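Local coordinates for multicopper oxidase (Pseudomonas thermotolerans, PDB 6VOW), which probably oxidises phenolic and related substrates, as laccases do, passing the electrons through its copper centres to reduce dioxygen to water, at residues W60-Q65 with T91-H96. Numbering follows the deposited sequence.
With CU (copper (II) ion), chain C; C2O (Cu-O-Cu linkage), chain B.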
# COMPACT_ATOMS: atom_id res chain seq x y z
N TRP A 60 -12.13 -10.94 9.10
CA TRP A 60 -12.99 -10.51 7.97
C TRP A 60 -12.09 -10.47 6.76
O TRP A 60 -10.97 -9.91 6.82
CB TRP A 60 -13.52 -9.06 8.19
CG TRP A 60 -14.52 -8.97 9.20
CD1 TRP A 60 -15.00 -9.98 9.95
CD2 TRP A 60 -15.24 -7.81 9.60
NE1 TRP A 60 -15.95 -9.52 10.80
CE2 TRP A 60 -16.12 -8.18 10.57
CE3 TRP A 60 -15.23 -6.49 9.20
CZ2 TRP A 60 -17.00 -7.30 11.17
CZ3 TRP A 60 -16.13 -5.59 9.84
CH2 TRP A 60 -16.96 -5.99 10.79
N GLY A 61 -12.55 -11.07 5.68
CA GLY A 61 -11.66 -11.32 4.51
C GLY A 61 -12.35 -11.17 3.17
O GLY A 61 -13.56 -11.35 3.11
N TYR A 62 -11.54 -10.83 2.15
CA TYR A 62 -11.94 -10.91 0.79
C TYR A 62 -11.59 -12.28 0.21
O TYR A 62 -10.42 -12.68 0.19
CB TYR A 62 -11.23 -9.88 -0.04
CG TYR A 62 -11.41 -8.47 0.36
CD1 TYR A 62 -12.61 -7.80 0.15
CD2 TYR A 62 -10.36 -7.78 0.95
CE1 TYR A 62 -12.73 -6.48 0.48
CE2 TYR A 62 -10.48 -6.42 1.28
CZ TYR A 62 -11.67 -5.83 1.04
OH TYR A 62 -11.85 -4.58 1.37
N GLY A 63 -12.63 -12.99 -0.23
CA GLY A 63 -12.50 -14.19 -1.04
C GLY A 63 -12.09 -15.31 -0.18
O GLY A 63 -11.38 -16.16 -0.61
N GLY A 64 -12.48 -15.31 1.06
CA GLY A 64 -12.31 -16.48 1.88
C GLY A 64 -10.98 -16.46 2.61
O GLY A 64 -10.68 -17.43 3.24
N GLN A 65 -10.17 -15.39 2.49
CA GLN A 65 -8.91 -15.34 3.15
C GLN A 65 -8.60 -13.93 3.60
O GLN A 65 -9.14 -13.00 3.08
CB GLN A 65 -7.79 -15.77 2.20
CG GLN A 65 -7.62 -14.84 0.98
CD GLN A 65 -6.60 -15.39 -0.00
OE1 GLN A 65 -5.50 -14.80 -0.26
NE2 GLN A 65 -6.93 -16.58 -0.53
N THR A 91 -19.15 -1.15 3.68
CA THR A 91 -17.73 -1.14 3.32
C THR A 91 -17.64 -0.60 1.90
O THR A 91 -18.63 -0.41 1.23
CB THR A 91 -17.10 -2.54 3.61
OG1 THR A 91 -15.68 -2.55 3.45
CG2 THR A 91 -17.74 -3.58 2.79
N THR A 92 -16.45 -0.23 1.51
CA THR A 92 -16.17 0.08 0.15
C THR A 92 -14.85 -0.68 -0.13
O THR A 92 -14.31 -1.37 0.76
CB THR A 92 -15.86 1.56 -0.05
OG1 THR A 92 -14.67 1.88 0.69
CG2 THR A 92 -17.07 2.50 0.31
N ILE A 93 -14.36 -0.53 -1.36
CA ILE A 93 -13.02 -1.03 -1.75
C ILE A 93 -12.37 0.11 -2.39
O ILE A 93 -12.88 0.67 -3.35
CB ILE A 93 -13.00 -2.24 -2.72
CG1 ILE A 93 -13.56 -3.44 -1.97
CG2 ILE A 93 -11.54 -2.61 -3.08
CD1 ILE A 93 -13.76 -4.69 -2.84
N HIS A 94 -11.29 0.55 -1.76
CA HIS A 94 -10.44 1.56 -2.35
C HIS A 94 -9.22 0.88 -2.95
O HIS A 94 -8.70 -0.04 -2.37
CB HIS A 94 -10.02 2.57 -1.28
CG HIS A 94 -8.87 3.43 -1.71
ND1 HIS A 94 -8.97 4.43 -2.64
CD2 HIS A 94 -7.59 3.44 -1.28
CE1 HIS A 94 -7.78 4.98 -2.83
NE2 HIS A 94 -6.94 4.41 -1.99
N TRP A 95 -8.79 1.34 -4.12
CA TRP A 95 -7.82 0.60 -4.96
C TRP A 95 -6.58 1.45 -4.89
O TRP A 95 -6.40 2.47 -5.66
CB TRP A 95 -8.31 0.37 -6.37
CG TRP A 95 -9.60 -0.31 -6.37
CD1 TRP A 95 -10.82 0.27 -6.36
CD2 TRP A 95 -9.82 -1.72 -6.39
NE1 TRP A 95 -11.79 -0.68 -6.34
CE2 TRP A 95 -11.23 -1.92 -6.38
CE3 TRP A 95 -8.99 -2.84 -6.39
CZ2 TRP A 95 -11.82 -3.20 -6.36
CZ3 TRP A 95 -9.58 -4.14 -6.42
CH2 TRP A 95 -10.97 -4.31 -6.37
N HIS A 96 -5.79 1.07 -3.87
CA HIS A 96 -4.64 1.88 -3.38
C HIS A 96 -3.60 1.95 -4.46
O HIS A 96 -2.98 0.94 -4.78
CB HIS A 96 -4.02 1.30 -2.07
CG HIS A 96 -2.88 2.13 -1.52
ND1 HIS A 96 -2.89 2.73 -0.29
CD2 HIS A 96 -1.70 2.49 -2.08
CE1 HIS A 96 -1.76 3.37 -0.08
NE2 HIS A 96 -1.03 3.26 -1.18
CU CU C . -5.20 5.32 -1.60
CU2 C2O B . -4.51 2.60 1.02
CU3 C2O B . -6.97 6.45 1.59
O1 C2O B . -5.61 4.61 1.34
O HOH W 1 -14.60 -3.89 1.49
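Tyr62 reaches from the end of strand 57-62 to Ile93, its CE1 lying 3.9 Å from Ile93 CD1 while the hydroxyl passes Ile93 CG1. The two side chains run past each other in opposite directions, and the methyl meets the phenol ring obliquely. With CG anti to the carbonyl carbon (chi1 -58°), the tyrosine spans the distance between two backbones whose nearest CA atoms, those of Tyr62 and Ile93, are 10.3 Å apart. One water joins the polar atoms: it lies 2.8 Å from Tyr62 OH and 2.6 Å from Thr91 OG1, and donates to Thr92 O at 2.6 Å. A phenylalanine here would probably leave the water without its phenolic partner, and Thr91 and Thr92 without their water-mediated link to Tyr62. Ile93 CG2 rests on one face of the Trp95 ring, whereas His94 points away from Tyr62, its CG anti to the backbone N (chi1 165°), and NE2 binds copper at 2.0 Å. His96 uses the other ring nitrogen, ND1 coordinating CU2 of the Cu-O-Cu linkage at 2.1 Å. Asp105 O accepts from His94 ND1, and Asp413 OD1 is hydrogen-bonded to His96 NE2, fixing both rings in rotation. His391 shares the copper ion of His94, and His136 and His440 share CU2 with His96; this is one of the four His-X-His motifs that together hold the trinuclear copper cluster of a cupredoxin-fold multicopper oxidase.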